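MlnE (Bacillus amyloliquefaciens subsp. plantarum, PDB 5D2E) forms an N-terminal B-type ketoreductase of the macrolactin polyketide synthase, binds NADP and probably reduces beta-keto groups of the growing chain. Local coordinates at residues Tyr70-Arg75 and His224-Ile229. Numbering follows the deposited sequence.
Sequences YTVMKR and HIADVI
M73 reaches across to A226 and I229 with its sulfur. SD lies 4.0 Å from A226 CB and 4.1 Å from I229 CD1. A226 and I229 sit one turn apart on their helix, so the sulfur touches side chains from two successive turns. With CG opposite the carbonyl carbon (chi1 -73°) and bends at chi2 and chi3, the M73 side chain curls and brings SD up to both of them. I229 meets it with the end of its longer branch, and the two side chains run at a slant to each other.

A226 turns its CB toward segment 70-75, and the same methyl also meets V72 CG2, 4.2 Å away. At chi1 74° V72 sends this branch, the one opposite its backbone N, to A226. M73 and A226 are also where the two backbones come nearest, with CA atoms 6.4 Å apart. A226 brings only a methyl group to this approach. The segment axes pass 9.8 Å apart and cross at -49°. The contact is small and apolar, made of van der Waals touches, and its four residues are buried.

The contact lies in the N-terminal Rossmann-like half of the ketoreductase, consistent with the structural subdomain of such enzymes. NADP is bound by the later, catalytic half. V72 rests on K222 and Q223 at the start of helix 222-233, and M73 on W233 at its end. Strands 60-64 and 84-89 are parallel neighbours. F62 of the first touches both M73 and I229, and F84 of the second packs on M73, which places the helix pair beside these strands.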
ATOM      1  N   TYR A  70      17.158  17.193 -18.222  1.00 29.38           N
ATOM      2  CA  TYR A  70      18.181  18.187 -17.869  1.00 29.47           C
ATOM      3  C   TYR A  70      17.914  19.559 -18.527  1.00 31.08           C
ATOM      4  O   TYR A  70      17.773  20.612 -17.844  1.00 28.09           O
ATOM      5  CB  TYR A  70      19.591  17.667 -18.181  1.00 33.05           C
ATOM      6  CG  TYR A  70      20.633  18.717 -17.855  1.00 35.60           C
ATOM      7  CD1 TYR A  70      21.042  18.941 -16.535  1.00 33.37           C
ATOM      8  CD2 TYR A  70      21.182  19.498 -18.862  1.00 37.17           C
ATOM      9  CE1 TYR A  70      21.984  19.913 -16.217  1.00 32.64           C
ATOM     10  CE2 TYR A  70      22.114  20.481 -18.566  1.00 37.71           C
ATOM     11  CZ  TYR A  70      22.509  20.667 -17.241  1.00 39.31           C
ATOM     12  OH  TYR A  70      23.417  21.634 -16.964  1.00 39.54           O
ATOM     13  N   THR A  71      17.796  19.561 -19.851  1.00 33.38           N
ATOM     14  CA  THR A  71      17.566  20.848 -20.619  1.00 32.77           C
ATOM     15  C   THR A  71      16.347  21.576 -20.223  1.00 29.75           C
ATOM     16  O   THR A  71      16.369  22.795 -20.015  1.00 30.93           O
ATOM     17  CB  THR A  71      17.393  20.535 -22.100  1.00 37.56           C
ATOM     18  OG1 THR A  71      18.580  19.866 -22.502  1.00 39.37           O
ATOM     19  CG2 THR A  71      17.218  21.833 -22.908  1.00 52.25           C
ATOM     20  N   VAL A  72      15.230  20.829 -20.059  1.00 29.41           N
ATOM     21  CA  VAL A  72      14.019  21.518 -19.765  1.00 29.41           C
ATOM     22  C   VAL A  72      14.109  22.137 -18.402  1.00 26.06           C
ATOM     23  O   VAL A  72      13.518  23.180 -18.141  1.00 28.09           O
ATOM     24  CB  VAL A  72      12.728  20.615 -19.905  1.00 33.97           C
ATOM     25  CG1 VAL A  72      12.620  19.627 -18.733  1.00 38.96           C
ATOM     26  CG2 VAL A  72      11.508  21.484 -19.869  1.00 36.38           C
ATOM     27  N   MET A  73      14.782  21.457 -17.473  1.00 27.50           N
ATOM     28  CA  MET A  73      14.834  21.989 -16.126  1.00 27.48           C
ATOM     29  C   MET A  73      15.822  23.158 -16.091  1.00 29.09           C
ATOM     30  O   MET A  73      15.584  24.147 -15.407  1.00 26.30           O
ATOM     31  CB  MET A  73      15.264  20.915 -15.107  1.00 30.06           C
ATOM     32  CG  MET A  73      14.239  19.835 -14.771  1.00 30.32           C
ATOM     33  SD  MET A  73      12.704  20.528 -14.235  1.00 29.96           S
ATOM     34  CE  MET A  73      13.099  21.330 -12.725  1.00 35.88           C
ATOM     35  N   LYS A  74      16.944  23.063 -16.808  1.00 27.46           N
ATOM     36  CA  LYS A  74      17.837  24.285 -16.911  1.00 31.75           C
ATOM     37  C   LYS A  74      17.091  25.525 -17.468  1.00 32.86           C
ATOM     38  O   LYS A  74      17.155  26.656 -16.884  1.00 32.75           O
ATOM     39  CB  LYS A  74      19.037  23.990 -17.824  1.00 33.05           C
ATOM     40  CG  LYS A  74      19.951  22.928 -17.301  1.00 36.00           C
ATOM     41  CD  LYS A  74      20.561  23.287 -15.919  1.00 40.11           C
ATOM     42  CE  LYS A  74      21.523  24.486 -15.996  1.00 41.98           C
ATOM     43  NZ  LYS A  74      22.006  24.814 -14.638  1.00 44.69           N
ATOM     44  N   ARG A  75      16.296  25.278 -18.511  1.00 31.94           N
ATOM     45  CA  ARG A  75      15.463  26.364 -19.061  1.00 34.20           C
ATOM     46  C   ARG A  75      14.452  26.869 -18.081  1.00 33.67           C
ATOM     47  O   ARG A  75      14.282  28.078 -17.879  1.00 32.70           O
ATOM     48  CB  ARG A  75      14.813  25.973 -20.361  1.00 39.15           C
ATOM     49  CG  ARG A  75      14.107  27.173 -20.993  1.00 50.39           C
ATOM     50  CD  ARG A  75      13.676  26.940 -22.444  1.00 59.28           C
ATOM     51  NE  ARG A  75      14.401  25.825 -23.078  1.00 66.24           N
ATOM     52  CZ  ARG A  75      13.886  24.616 -23.292  1.00 68.90           C
ATOM     53  NH1 ARG A  75      12.626  24.363 -22.944  1.00 69.61           N
ATOM     54  NH2 ARG A  75      14.624  23.662 -23.866  1.00 66.15           N
ATOM     55  N   HIS A 224       5.559  19.877 -19.545  1.00 32.65           N
ATOM     56  CA  HIS A 224       4.431  19.735 -18.592  1.00 34.47           C
ATOM     57  C   HIS A 224       4.940  19.171 -17.243  1.00 28.85           C
ATOM     58  O   HIS A 224       4.478  19.548 -16.178  1.00 29.68           O
ATOM     59  CB  HIS A 224       3.338  18.791 -19.120  1.00 38.96           C
ATOM     60  CG  HIS A 224       2.395  19.393 -20.125  1.00 51.46           C
ATOM     61  ND1 HIS A 224       2.180  18.828 -21.373  1.00 57.84           N
ATOM     62  CD2 HIS A 224       1.565  20.461 -20.053  1.00 61.26           C
ATOM     63  CE1 HIS A 224       1.299  19.554 -22.041  1.00 56.32           C
ATOM     64  NE2 HIS A 224       0.897  20.541 -21.261  1.00 57.34           N
ATOM     65  N   ILE A 225       5.933  18.306 -17.291  1.00 29.84           N
ATOM     66  CA  ILE A 225       6.526  17.790 -16.060  1.00 27.24           C
ATOM     67  C   ILE A 225       7.178  18.933 -15.259  1.00 28.27           C
ATOM     68  O   ILE A 225       6.952  19.096 -14.052  1.00 29.26           O
ATOM     69  CB  ILE A 225       7.503  16.675 -16.330  1.00 27.32           C
ATOM     70  CG1 ILE A 225       6.791  15.509 -16.996  1.00 27.09           C
ATOM     71  CG2 ILE A 225       8.099  16.227 -14.984  1.00 28.60           C
ATOM     72  CD1 ILE A 225       7.655  14.339 -17.391  1.00 28.38           C
ATOM     73  N   ALA A 226       7.965  19.763 -15.945  1.00 27.37           N
ATOM     74  CA  ALA A 226       8.575  20.870 -15.304  1.00 26.01           C
ATOM     75  C   ALA A 226       7.563  21.713 -14.707  1.00 25.21           C
ATOM     76  O   ALA A 226       7.777  22.290 -13.596  1.00 26.91           O
ATOM     77  CB  ALA A 226       9.415  21.665 -16.265  1.00 28.31           C
ATOM     78  N   ASP A 227       6.450  21.917 -15.437  1.00 26.90           N
ATOM     79  CA  ASP A 227       5.414  22.756 -14.859  1.00 27.09           C
ATOM     80  C   ASP A 227       4.762  22.186 -13.612  1.00 28.28           C
ATOM     81  O   ASP A 227       4.364  22.914 -12.726  1.00 28.41           O
ATOM     82  CB  ASP A 227       4.367  23.110 -15.924  1.00 32.68           C
ATOM     83  CG  ASP A 227       4.947  24.091 -17.008  1.00 37.69           C
ATOM     84  OD1 ASP A 227       5.795  24.969 -16.689  1.00 38.30           O
ATOM     85  OD2 ASP A 227       4.592  23.879 -18.156  1.00 43.67           O
ATOM     86  N   VAL A 228       4.603  20.882 -13.580  1.00 26.80           N
ATOM     87  CA  VAL A 228       4.090  20.214 -12.349  1.00 28.03           C
ATOM     88  C   VAL A 228       5.040  20.378 -11.188  1.00 26.80           C
ATOM     89  O   VAL A 228       4.624  20.714 -10.079  1.00 26.70           O
ATOM     90  CB  VAL A 228       3.817  18.728 -12.594  1.00 28.76           C
ATOM     91  CG1 VAL A 228       3.578  18.003 -11.272  1.00 31.61           C
ATOM     92  CG2 VAL A 228       2.630  18.588 -13.497  1.00 30.01           C
ATOM     93  N   ILE A 229       6.345  20.238 -11.459  1.00 27.73           N
ATOM     94  CA  ILE A 229       7.350  20.476 -10.390  1.00 28.75           C
ATOM     95  C   ILE A 229       7.247  21.897  -9.834  1.00 30.13           C
ATOM     96  O   ILE A 229       7.191  22.109  -8.606  1.00 27.59           O
ATOM     97  CB  ILE A 229       8.769  20.147 -10.901  1.00 25.88           C
ATOM     98  CG1 ILE A 229       8.864  18.644 -11.195  1.00 27.01           C
ATOM     99  CG2 ILE A 229       9.826  20.556  -9.946  1.00 28.46           C
ATOM    100  CD1 ILE A 229      10.080  18.234 -12.011  1.00 31.35           C
TER